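Local atomic coordinates of glutamine amidotransferase domain-containing protein (Thermotoga maritima, PDB entry 1O1Y), a protein that probably releases ammonia from glutamine for transfer to an acceptor, as glutamine amidotransferases of this family do. Residues E24-M29 against L60-G65; F127-S132 against V163-K168; R145-H150 against Q183-V188; G151-L156 against E167-Q172. All blocks are in the same frame, centred on the assembly; numbering follows the deposited sequence.

Contact 1 (E24-M29 against L60-G65); sequences EDLGMM and LVVLLG
Leu64 points its isobutyl group at the backbone of Glu24 and Asp25, where the loop leading into helix 28-35 packs on the C-terminal end of parallel strand 60-63 in the flavodoxin-like sheet. Leu64 CD1 lies 3.6 Å from Glu24 O, while CD2 touches both Asp25 O and the terminal methyl of Met29. CG stands anti to the carbonyl carbon (chi1 -63°), which turns the branch toward the loop. Met29, a selenomethionine, bends at its last torsion (chi3 -89°) and brings CE within 4.0 Å of Leu64 CD2; the two side chains slide past each other in opposite directions. The same methyl meets Val62 tip to tip, CE lying 4.1 Å from Val62 CG1. Leu26 CD2 reaches that valine methyl from 4.3 Å. A flexible, unbranched methionine suits a place where one methyl must serve two partners, Val62 on the strand and Leu64 just beyond it. Before the helix, Asp25 forms an Asx turn, its OD1 accepting from Gly27 N. At the Glu24 end a water lies 2.8 Å from both Glu24 O and Gly65 O and bridges them, and His20 also bonds to the latter. The chemistry is therefore mainly buried apolar packing, with a water linking two carbonyls.

Contact 2 (F127-S132 against V163-K168); sequences FVEKVS and VFTSEK
Glu129 and Thr165 form an antiparallel hydrogen-bonded pair, each backbone N donating to the other's O at 2.9 Å, and this pair is the firm centre of the contact between strands 125-130 and 161-165. Val131 N adds a third bond of 2.9 Å to Val163 O. On the buried face, the Phe164 ring fills the space beside the backbone: its CD1 lies 4.0 Å from Val128 CG2, and its CE1 lies 3.8 Å from Lys130 CB. The lysine gives only its first carbons to this packing; CG is anti to the backbone N (chi1 -168°), and NZ goes on to the carbonyls of Phe137 and Phe140. A broad flat ring suits this face, where Phe137 and Phe184 also meet it edge-to-face. The other face is more open to solvent. There Val131 CG1 touches Thr165 CG2 at 3.6 Å, the two side chains crossing at about a right angle, while Thr165 OG1 bonds to Glu170 O. The Glu129 chain bends at chi2 (81°), which brings CD back toward the neighbouring strand. Val163 and Phe164 together face Gly173 in a classic beta bulge. Glu129 OE1 and Thr165 O, two acceptors 3.3 Å apart, would probably repel mildly, so cohesion comes from the backbone bonds and one aromatic side chain.

Contact 3 (R145-H150 against Q183-V188); sequences RVFQWH and QFHIEV. With SO4 (sulfate ion), chain H; SO4 (sulfate ion), chain E.
Phe147 and His185 join the two segments through a single antiparallel bridge. His185 N donates to Phe147 O at 2.8 Å, and Phe147 N returns a longer bond of 3.1 Å to His185 O. Among polar side chains, His185 ND1 gives its hydrogen to Glu187 OE2 at 2.6 Å, on the syn side of the carboxylate and close to the ring plane, which should fix the rotation of the imidazole. Its NE2 bonds to the modified cysteine at position 100, so the pair is consistent with the Cys-His-Glu triad of this amidotransferase family. A water accepts from Trp149 N and lies within hydrogen-bonding distance of Gln148 OE1 and Gln183 O; Gln148 NE2 is held by Gln172.

Stacking follows. His150 CG lies between the backbone N and the carbonyl carbon (chi1 77°), and the ring stacks on the Gln183 amide with the planes 10° apart. Gln183 CG sits over the ring centre, 3.6 Å from the centroid, as a CH-pi contact. His150 ND1 bonds to Asp152 O and NE2 to Glu122, while Gln183 OE1 bonds to Gln104 NE2. An alanine in place of His150 would probably remove the flat cover over Gln183 and one of the hydrogen bonds to Glu122.

Apolar packing completes the contact: Val146 CG2 lies 3.5 Å from Phe184 CB, and Val146 CG1 meets Ile186 CG2 at 4.0 Å. Branched aliphatics are compact enough to fit beside a ring. Strand 125-130 flanks strand 143-150 through Val128, helix 190-199 packs on Phe147 and Val188 through Met193, and helix 211-237 lies against Ile186.

Contact 4 (G151-L156 against E167-Q172); sequences GDTFDL and EKYENQ. With SO4 (sulfate ion), chain C.
This is a water-lined contact between strand 152-154, which pairs with strand 114-116 in a small antiparallel sheet, and the loop joining strands 161-165 and 173-176 of the main mixed sheet in this flavodoxin-like fold. Asn171 and Phe154 carry it. The amide nitrogen ND2 donates to Phe154 O at 2.8 Å, in the carbonyl plane and on a lone pair, while the Asn171 amide and the Phe154 ring lie 16° from parallel. Phe154 CG lies between the backbone N and the carbonyl carbon (chi1 50°), on the side toward Asn171, and CE2 packs 3.7 Å from Asn171 CB. Asparagine suits the place because its other end, OD1, accepts from Arg162 NE. An alanine at Asn171 would probably leave Phe154 O without this donor and Arg162 without this acceptor. Earlier in the strand, Thr153 CG2 rests 3.8 Å from Tyr169 CD1, and the phenol OH is held at Gly120 O and Asn119 N. At the start of the strand a sulfate, probably from the crystallisation liquor, takes hydrogen bonds from Gly151 N and Asp152 N. Threonine's hydroxyl serves two waters: Thr153 OG1 donates to one at 2.6 Å, which passes a hydrogen to Asn171 O, and accepts from another at 2.8 Å, which is held by Asn171 N.

How the contacts relate
Contact 3 is the hub. It meets contact 1 through Met28 N and Glu187 O, 2.8 Å apart, and through the Met29 methyl, whose CE lies 3.9 Å from Glu187 CG; the loop before helix 28-35 thus backs the acid of the probable triad. Contact 2 continues its core, with Phe164 CD2 3.8 Å from Phe184 CZ. Contact 4, nested in the chain loop that contact 3 closes, supplies Gln172: its OE1 lies 2.9 Å from Gln148 NE2, and its N lies 2.9 Å from Phe164 O of contact 2. Contacts 1 and 2 do not touch, their centres being about 21 Å apart on the same sheet.

Contact 1 (E24-M29 against L60-G65)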
# COMPACT_ATOMS: atom_id res chain seq x y z
N GLU A 24 10.75 -1.10 3.19
CA GLU A 24 9.41 -1.14 2.65
C GLU A 24 9.01 0.29 2.32
O GLU A 24 8.13 0.90 2.92
CB GLU A 24 8.45 -1.86 3.58
CG GLU A 24 8.98 -3.28 3.85
CD GLU A 24 8.16 -4.15 4.81
OE1 GLU A 24 6.94 -3.94 4.92
OE2 GLU A 24 8.75 -5.09 5.41
N ASP A 25 9.64 0.77 1.27
CA ASP A 25 9.59 2.17 0.89
C ASP A 25 8.67 2.39 -0.30
O ASP A 25 7.79 1.57 -0.58
CB ASP A 25 11.00 2.67 0.70
CG ASP A 25 11.68 2.06 -0.55
OD1 ASP A 25 11.08 1.25 -1.30
OD2 ASP A 25 12.85 2.37 -0.82
N LEU A 26 8.83 3.50 -1.01
CA LEU A 26 7.93 3.80 -2.12
C LEU A 26 8.09 2.88 -3.31
O LEU A 26 7.25 2.87 -4.21
CB LEU A 26 8.10 5.25 -2.58
CG LEU A 26 7.44 6.30 -1.67
CD1 LEU A 26 8.05 7.67 -2.02
CD2 LEU A 26 5.95 6.31 -1.77
N GLY A 27 9.17 2.12 -3.35
CA GLY A 27 9.41 1.22 -4.47
C GLY A 27 9.43 2.01 -5.78
O GLY A 27 10.03 3.10 -5.87
N MSE A 28 8.72 1.49 -6.77
CA MSE A 28 8.67 2.12 -8.10
C MSE A 28 7.88 3.42 -8.08
O MSE A 28 8.02 4.21 -9.02
CB MSE A 28 8.02 1.18 -9.13
CG MSE A 28 8.82 -0.08 -9.33
SE MSE A 28 8.24 -1.06 -10.96
CE MSE A 28 6.69 -1.83 -10.40
N MSE A 29 7.13 3.69 -7.02
CA MSE A 29 6.52 5.02 -6.89
C MSE A 29 7.56 6.10 -6.82
O MSE A 29 7.34 7.20 -7.36
CB MSE A 29 5.56 5.13 -5.72
CG MSE A 29 4.31 4.35 -5.88
SE MSE A 29 3.11 4.58 -4.36
CE MSE A 29 3.81 3.13 -3.28
N LEU A 60 -1.26 14.08 -2.05
CA LEU A 60 -1.44 12.66 -1.93
C LEU A 60 -0.66 12.22 -0.70
O LEU A 60 0.45 12.69 -0.45
CB LEU A 60 -0.87 11.94 -3.16
CG LEU A 60 -0.78 10.44 -3.12
CD1 LEU A 60 -2.15 9.78 -3.09
CD2 LEU A 60 0.07 9.94 -4.34
N VAL A 61 -1.25 11.31 0.03
CA VAL A 61 -0.59 10.66 1.13
C VAL A 61 -0.56 9.19 0.85
O VAL A 61 -1.60 8.57 0.59
CB VAL A 61 -1.31 10.92 2.47
CG1 VAL A 61 -0.58 10.14 3.63
CG2 VAL A 61 -1.36 12.42 2.76
N VAL A 62 0.62 8.60 0.98
CA VAL A 62 0.77 7.15 0.84
C VAL A 62 1.18 6.58 2.20
O VAL A 62 2.15 7.02 2.78
CB VAL A 62 1.85 6.82 -0.19
CG1 VAL A 62 2.04 5.30 -0.35
CG2 VAL A 62 1.52 7.41 -1.53
N LEU A 63 0.41 5.61 2.68
CA LEU A 63 0.75 4.91 3.91
C LEU A 63 1.21 3.49 3.59
O LEU A 63 0.44 2.67 3.14
CB LEU A 63 -0.45 4.89 4.83
CG LEU A 63 -0.26 4.25 6.21
CD1 LEU A 63 0.79 4.98 7.01
CD2 LEU A 63 -1.55 4.20 7.00
N LEU A 64 2.49 3.26 3.79
CA LEU A 64 3.15 2.03 3.38
C LEU A 64 2.95 0.87 4.39
O LEU A 64 2.33 1.04 5.44
CB LEU A 64 4.63 2.30 3.14
CG LEU A 64 4.87 3.30 1.98
CD1 LEU A 64 6.26 3.90 2.08
CD2 LEU A 64 4.60 2.63 0.64
N GLY A 65 3.47 -0.31 4.03
CA GLY A 65 3.24 -1.53 4.78
C GLY A 65 4.14 -1.64 5.99
O GLY A 65 4.91 -0.75 6.35
O HOH W 1 6.95 0.92 5.47

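Contact 2 (F127-S132 against V163-K168)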
# COMPACT_ATOMS: atom_id res chain seq x y z
N PHE A 127 -2.64 -14.02 -7.93
CA PHE A 127 -3.72 -13.27 -8.59
C PHE A 127 -4.65 -12.55 -7.61
O PHE A 127 -5.00 -13.07 -6.55
CB PHE A 127 -4.57 -14.22 -9.45
CG PHE A 127 -3.88 -14.68 -10.72
CD1 PHE A 127 -3.49 -13.78 -11.67
CD2 PHE A 127 -3.65 -16.02 -10.95
CE1 PHE A 127 -2.88 -14.19 -12.87
CE2 PHE A 127 -3.00 -16.42 -12.13
CZ PHE A 127 -2.63 -15.49 -13.07
N VAL A 128 -5.11 -11.38 -8.04
CA VAL A 128 -6.26 -10.68 -7.50
C VAL A 128 -7.16 -10.40 -8.68
O VAL A 128 -6.72 -10.33 -9.83
CB VAL A 128 -5.91 -9.34 -6.80
CG1 VAL A 128 -5.12 -9.64 -5.52
CG2 VAL A 128 -5.18 -8.38 -7.70
N GLU A 129 -8.44 -10.29 -8.39
CA GLU A 129 -9.43 -10.04 -9.41
C GLU A 129 -10.19 -8.72 -9.09
O GLU A 129 -10.51 -8.37 -7.92
CB GLU A 129 -10.41 -11.23 -9.47
CG GLU A 129 -9.75 -12.60 -9.76
CD GLU A 129 -9.12 -13.28 -8.57
OE1 GLU A 129 -9.67 -13.19 -7.45
OE2 GLU A 129 -8.02 -13.92 -8.76
N LYS A 130 -10.43 -7.96 -10.14
CA LYS A 130 -11.07 -6.66 -10.07
C LYS A 130 -12.57 -6.75 -10.18
O LYS A 130 -13.09 -7.24 -11.15
CB LYS A 130 -10.45 -5.70 -11.09
CG LYS A 130 -10.87 -4.21 -10.89
CD LYS A 130 -10.36 -3.24 -11.97
CE LYS A 130 -11.19 -3.19 -13.20
NZ LYS A 130 -10.78 -2.08 -14.12
N VAL A 131 -13.26 -6.28 -9.14
CA VAL A 131 -14.67 -6.49 -8.98
C VAL A 131 -15.45 -5.16 -8.95
O VAL A 131 -16.58 -5.09 -8.50
CB VAL A 131 -14.94 -7.34 -7.72
CG1 VAL A 131 -14.31 -8.70 -7.86
CG2 VAL A 131 -14.45 -6.70 -6.44
N SER A 132 -14.86 -4.12 -9.50
CA SER A 132 -15.50 -2.80 -9.57
C SER A 132 -15.04 -2.04 -10.80
O SER A 132 -13.89 -2.14 -11.20
CB SER A 132 -15.08 -1.98 -8.35
OG SER A 132 -15.57 -0.66 -8.41
N VAL A 163 -12.95 -3.22 -4.48
CA VAL A 163 -12.41 -3.13 -5.82
C VAL A 163 -11.63 -4.39 -6.22
O VAL A 163 -11.60 -4.72 -7.42
CB VAL A 163 -11.56 -1.85 -6.00
CG1 VAL A 163 -10.97 -1.74 -7.42
CG2 VAL A 163 -12.47 -0.64 -5.79
N PHE A 164 -10.97 -5.02 -5.27
CA PHE A 164 -10.27 -6.25 -5.53
C PHE A 164 -10.62 -7.36 -4.54
O PHE A 164 -10.75 -7.14 -3.33
CB PHE A 164 -8.75 -6.07 -5.52
CG PHE A 164 -8.24 -5.13 -6.60
CD1 PHE A 164 -7.98 -5.59 -7.90
CD2 PHE A 164 -8.07 -3.79 -6.32
CE1 PHE A 164 -7.54 -4.74 -8.89
CE2 PHE A 164 -7.64 -2.95 -7.32
CZ PHE A 164 -7.38 -3.42 -8.61
N THR A 165 -10.66 -8.57 -5.08
CA THR A 165 -10.81 -9.79 -4.31
C THR A 165 -9.75 -10.82 -4.70
O THR A 165 -8.92 -10.57 -5.54
CB THR A 165 -12.25 -10.31 -4.49
OG1 THR A 165 -12.55 -11.31 -3.50
CG2 THR A 165 -12.43 -10.99 -5.82
N SER A 166 -9.81 -11.99 -4.07
CA SER A 166 -8.92 -13.08 -4.40
C SER A 166 -9.51 -14.39 -3.95
O SER A 166 -10.48 -14.45 -3.20
CB SER A 166 -7.56 -12.91 -3.76
OG SER A 166 -7.62 -12.98 -2.33
N GLU A 167 -8.89 -15.47 -4.41
CA GLU A 167 -9.27 -16.78 -3.93
C GLU A 167 -9.06 -16.97 -2.43
O GLU A 167 -9.94 -17.51 -1.75
CB GLU A 167 -8.58 -17.85 -4.75
CG GLU A 167 -9.26 -19.19 -4.61
CD GLU A 167 -8.84 -20.13 -5.70
OE1 GLU A 167 -7.79 -20.78 -5.50
OE2 GLU A 167 -9.53 -20.19 -6.75
N LYS A 168 -7.93 -16.54 -1.87
CA LYS A 168 -7.70 -16.73 -0.45
C LYS A 168 -8.40 -15.73 0.47
O LYS A 168 -8.82 -16.09 1.60
CB LYS A 168 -6.20 -16.75 -0.13
CG LYS A 168 -5.50 -18.01 -0.62
CD LYS A 168 -3.97 -17.87 -0.66
CE LYS A 168 -3.29 -18.31 0.60
NZ LYS A 168 -3.38 -19.78 0.88

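Contact 3 (R145-H150 against Q183-V188)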
# COMPACT_ATOMS: atom_id res chain seq x y z
N ARG A 145 -1.68 -10.37 -11.71
CA ARG A 145 -0.68 -10.95 -10.83
C ARG A 145 0.03 -9.85 -10.06
O ARG A 145 0.54 -8.89 -10.64
CB ARG A 145 0.32 -11.74 -11.64
CG ARG A 145 1.17 -12.61 -10.80
CD ARG A 145 2.14 -13.50 -11.61
NE ARG A 145 1.45 -14.59 -12.29
CZ ARG A 145 1.20 -14.66 -13.60
NH1 ARG A 145 1.58 -13.70 -14.44
NH2 ARG A 145 0.60 -15.74 -14.08
N VAL A 146 -0.01 -9.97 -8.74
CA VAL A 146 0.55 -8.97 -7.84
C VAL A 146 1.38 -9.61 -6.73
O VAL A 146 1.35 -10.85 -6.49
CB VAL A 146 -0.57 -8.11 -7.20
CG1 VAL A 146 -1.40 -7.45 -8.25
CG2 VAL A 146 -1.41 -8.95 -6.23
N PHE A 147 2.17 -8.78 -6.06
CA PHE A 147 3.06 -9.28 -5.00
C PHE A 147 2.43 -9.08 -3.60
O PHE A 147 1.93 -8.01 -3.26
CB PHE A 147 4.39 -8.59 -5.07
CG PHE A 147 5.38 -9.06 -4.06
CD1 PHE A 147 5.85 -10.36 -4.07
CD2 PHE A 147 5.89 -8.16 -3.12
CE1 PHE A 147 6.81 -10.77 -3.11
CE2 PHE A 147 6.83 -8.55 -2.20
CZ PHE A 147 7.27 -9.87 -2.18
N GLN A 148 2.45 -10.13 -2.82
CA GLN A 148 1.82 -10.18 -1.50
C GLN A 148 2.84 -10.50 -0.45
O GLN A 148 3.75 -11.33 -0.66
CB GLN A 148 0.77 -11.29 -1.43
CG GLN A 148 -0.41 -11.09 -2.39
CD GLN A 148 -1.44 -10.11 -1.88
OE1 GLN A 148 -1.18 -9.32 -0.97
NE2 GLN A 148 -2.64 -10.16 -2.48
N TRP A 149 2.69 -9.87 0.69
CA TRP A 149 3.47 -10.24 1.85
C TRP A 149 2.67 -9.92 3.11
O TRP A 149 2.95 -8.95 3.81
CB TRP A 149 4.81 -9.52 1.87
CG TRP A 149 5.84 -10.24 2.74
CD1 TRP A 149 5.66 -10.70 4.01
CD2 TRP A 149 7.18 -10.61 2.37
NE1 TRP A 149 6.80 -11.34 4.45
CE2 TRP A 149 7.75 -11.27 3.47
CE3 TRP A 149 7.94 -10.45 1.22
CZ2 TRP A 149 9.06 -11.75 3.44
CZ3 TRP A 149 9.24 -10.91 1.21
CH2 TRP A 149 9.78 -11.56 2.29
N HIS A 150 1.68 -10.75 3.42
CA HIS A 150 0.78 -10.44 4.54
C HIS A 150 0.19 -11.70 5.13
O HIS A 150 -0.06 -12.67 4.43
CB HIS A 150 -0.33 -9.46 4.10
CG HIS A 150 -1.43 -10.11 3.31
ND1 HIS A 150 -2.63 -10.49 3.89
CD2 HIS A 150 -1.51 -10.47 2.01
CE1 HIS A 150 -3.39 -11.07 2.97
NE2 HIS A 150 -2.72 -11.09 1.83
N GLN A 183 -4.32 -4.31 -0.26
CA GLN A 183 -3.59 -5.25 0.57
C GLN A 183 -2.21 -5.59 -0.05
O GLN A 183 -1.21 -5.85 0.66
CB GLN A 183 -4.43 -6.50 0.77
CG GLN A 183 -3.74 -7.59 1.55
CD GLN A 183 -3.58 -7.19 3.01
OE1 GLN A 183 -4.56 -7.24 3.76
NE2 GLN A 183 -2.37 -6.77 3.40
N PHE A 184 -2.18 -5.59 -1.38
CA PHE A 184 -1.08 -6.08 -2.19
C PHE A 184 -0.13 -4.97 -2.70
O PHE A 184 -0.43 -3.75 -2.62
CB PHE A 184 -1.63 -6.89 -3.37
CG PHE A 184 -2.63 -6.13 -4.19
CD1 PHE A 184 -4.01 -6.24 -3.95
CD2 PHE A 184 -2.20 -5.35 -5.27
CE1 PHE A 184 -4.92 -5.52 -4.71
CE2 PHE A 184 -3.09 -4.66 -6.02
CZ PHE A 184 -4.47 -4.75 -5.77
N HIS A 185 0.95 -5.41 -3.33
CA HIS A 185 2.00 -4.53 -3.83
C HIS A 185 2.05 -4.58 -5.35
O HIS A 185 2.25 -5.65 -5.95
CB HIS A 185 3.33 -5.01 -3.27
CG HIS A 185 3.40 -4.93 -1.79
ND1 HIS A 185 3.79 -3.79 -1.12
CD2 HIS A 185 3.09 -5.85 -0.84
CE1 HIS A 185 3.76 -4.03 0.19
NE2 HIS A 185 3.34 -5.26 0.38
N ILE A 186 1.92 -3.40 -5.97
CA ILE A 186 2.22 -3.22 -7.37
C ILE A 186 3.41 -2.29 -7.55
O ILE A 186 3.79 -1.97 -8.69
CB ILE A 186 1.00 -2.68 -8.16
CG1 ILE A 186 0.59 -1.28 -7.72
CG2 ILE A 186 -0.18 -3.63 -8.05
CD1 ILE A 186 -0.60 -0.67 -8.53
N GLU A 187 4.04 -1.90 -6.43
CA GLU A 187 5.23 -1.02 -6.45
C GLU A 187 6.56 -1.73 -6.34
O GLU A 187 7.61 -1.09 -6.35
CB GLU A 187 5.14 0.07 -5.38
CG GLU A 187 5.52 -0.34 -3.96
CD GLU A 187 4.49 -1.21 -3.22
OE1 GLU A 187 3.36 -1.52 -3.72
OE2 GLU A 187 4.80 -1.56 -2.05
N VAL A 188 6.53 -3.05 -6.18
CA VAL A 188 7.75 -3.83 -6.03
C VAL A 188 8.14 -4.43 -7.38
O VAL A 188 7.57 -5.44 -7.84
CB VAL A 188 7.62 -4.91 -4.92
CG1 VAL A 188 8.95 -5.71 -4.76
CG2 VAL A 188 7.22 -4.29 -3.58
S SO4 H . 0.99 -13.72 -19.01
O1 SO4 H . 1.85 -14.06 -20.14
O2 SO4 H . 0.40 -12.40 -19.21
O3 SO4 H . 1.67 -13.65 -17.70
O4 SO4 H . -0.12 -14.66 -19.01
S SO4 E . -2.10 -17.93 -16.40
O1 SO4 E . -1.86 -18.80 -17.52
O2 SO4 E . -2.74 -16.72 -16.85
O3 SO4 E . -0.88 -17.60 -15.68
O4 SO4 E . -2.87 -18.67 -15.43
O HOH W 2 0.59 -7.98 0.86

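Contact 4 (G151-L156 against E167-Q172)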
# COMPACT_ATOMS: atom_id res chain seq x y z
N GLY A 151 -0.08 -11.62 6.42
CA GLY A 151 -0.79 -12.63 7.16
C GLY A 151 -2.13 -12.16 7.68
O GLY A 151 -2.95 -12.99 8.03
N ASP A 152 -2.34 -10.86 7.75
CA ASP A 152 -3.61 -10.31 8.26
C ASP A 152 -4.48 -9.90 7.10
O ASP A 152 -4.01 -9.66 5.97
CB ASP A 152 -3.39 -9.10 9.15
CG ASP A 152 -2.93 -9.46 10.57
OD1 ASP A 152 -2.77 -10.67 10.93
OD2 ASP A 152 -2.68 -8.53 11.40
N THR A 153 -5.76 -9.82 7.39
CA THR A 153 -6.76 -9.27 6.47
C THR A 153 -7.79 -8.42 7.23
O THR A 153 -7.60 -8.08 8.37
CB THR A 153 -7.41 -10.46 5.65
OG1 THR A 153 -8.20 -9.95 4.55
CG2 THR A 153 -8.31 -11.29 6.48
N PHE A 154 -8.87 -8.03 6.57
CA PHE A 154 -9.84 -7.15 7.15
C PHE A 154 -11.22 -7.39 6.55
O PHE A 154 -11.35 -7.96 5.48
CB PHE A 154 -9.43 -5.67 6.96
CG PHE A 154 -9.06 -5.32 5.53
CD1 PHE A 154 -7.74 -5.42 5.10
CD2 PHE A 154 -10.03 -4.93 4.62
CE1 PHE A 154 -7.43 -5.15 3.75
CE2 PHE A 154 -9.72 -4.65 3.29
CZ PHE A 154 -8.43 -4.77 2.86
N ASP A 155 -12.23 -6.93 7.28
CA ASP A 155 -13.60 -6.80 6.77
C ASP A 155 -13.69 -5.56 5.89
O ASP A 155 -12.94 -4.61 6.05
CB ASP A 155 -14.56 -6.63 7.90
CG ASP A 155 -14.80 -7.91 8.67
OD1 ASP A 155 -14.54 -9.01 8.11
OD2 ASP A 155 -15.26 -7.89 9.84
N LEU A 156 -14.62 -5.57 4.94
CA LEU A 156 -14.87 -4.40 4.10
C LEU A 156 -15.63 -3.35 4.89
O LEU A 156 -16.68 -3.63 5.42
CB LEU A 156 -15.68 -4.82 2.88
CG LEU A 156 -16.04 -3.75 1.83
CD1 LEU A 156 -14.80 -3.32 1.12
CD2 LEU A 156 -17.04 -4.30 0.87
N GLU A 167 -8.89 -15.47 -4.41
CA GLU A 167 -9.27 -16.78 -3.93
C GLU A 167 -9.06 -16.97 -2.43
O GLU A 167 -9.94 -17.51 -1.75
CB GLU A 167 -8.58 -17.85 -4.75
CG GLU A 167 -9.26 -19.19 -4.61
CD GLU A 167 -8.84 -20.13 -5.70
OE1 GLU A 167 -7.79 -20.78 -5.50
OE2 GLU A 167 -9.53 -20.19 -6.75
N LYS A 168 -7.93 -16.54 -1.87
CA LYS A 168 -7.70 -16.73 -0.45
C LYS A 168 -8.40 -15.73 0.47
O LYS A 168 -8.82 -16.09 1.60
CB LYS A 168 -6.20 -16.75 -0.13
CG LYS A 168 -5.50 -18.01 -0.62
CD LYS A 168 -3.97 -17.87 -0.66
CE LYS A 168 -3.29 -18.31 0.60
NZ LYS A 168 -3.38 -19.78 0.88
N TYR A 169 -8.53 -14.48 0.01
CA TYR A 169 -9.02 -13.35 0.82
C TYR A 169 -10.03 -12.55 0.01
O TYR A 169 -9.75 -12.02 -1.09
CB TYR A 169 -7.83 -12.47 1.36
CG TYR A 169 -7.06 -13.30 2.32
CD1 TYR A 169 -7.64 -13.63 3.54
CD2 TYR A 169 -5.85 -13.86 1.99
CE1 TYR A 169 -7.02 -14.50 4.41
CE2 TYR A 169 -5.19 -14.74 2.89
CZ TYR A 169 -5.80 -15.03 4.11
OH TYR A 169 -5.29 -15.88 5.07
N GLU A 170 -11.24 -12.49 0.57
CA GLU A 170 -12.32 -11.78 -0.10
C GLU A 170 -11.97 -10.29 -0.30
O GLU A 170 -12.35 -9.67 -1.30
CB GLU A 170 -13.60 -11.87 0.74
CG GLU A 170 -14.79 -11.24 0.03
CD GLU A 170 -16.12 -11.57 0.70
OE1 GLU A 170 -16.15 -11.61 1.95
OE2 GLU A 170 -17.13 -11.78 -0.01
N ASN A 171 -11.27 -9.71 0.67
CA ASN A 171 -11.00 -8.27 0.65
C ASN A 171 -9.54 -7.95 0.37
O ASN A 171 -8.69 -8.03 1.24
CB ASN A 171 -11.48 -7.63 1.95
CG ASN A 171 -12.94 -7.89 2.21
OD1 ASN A 171 -13.78 -7.69 1.31
ND2 ASN A 171 -13.28 -8.32 3.44
N GLN A 172 -9.26 -7.64 -0.89
CA GLN A 172 -7.89 -7.32 -1.33
C GLN A 172 -7.70 -5.84 -1.56
O GLN A 172 -6.57 -5.36 -1.58
CB GLN A 172 -7.54 -8.13 -2.57
CG GLN A 172 -7.24 -9.61 -2.21
CD GLN A 172 -5.88 -9.86 -1.60
OE1 GLN A 172 -5.09 -8.92 -1.45
NE2 GLN A 172 -5.59 -11.15 -1.27
S SO4 C . 0.83 -8.93 8.50
O1 SO4 C . 1.73 -10.05 8.28
O2 SO4 C . -0.27 -8.80 7.51
O3 SO4 C . 1.67 -7.74 8.34
O4 SO4 C . 0.28 -8.91 9.86
O HOH W 3 -10.55 -10.81 3.31
O HOH W 4 -6.52 -8.88 2.81
O HOH W 5 -16.23 -8.08 4.34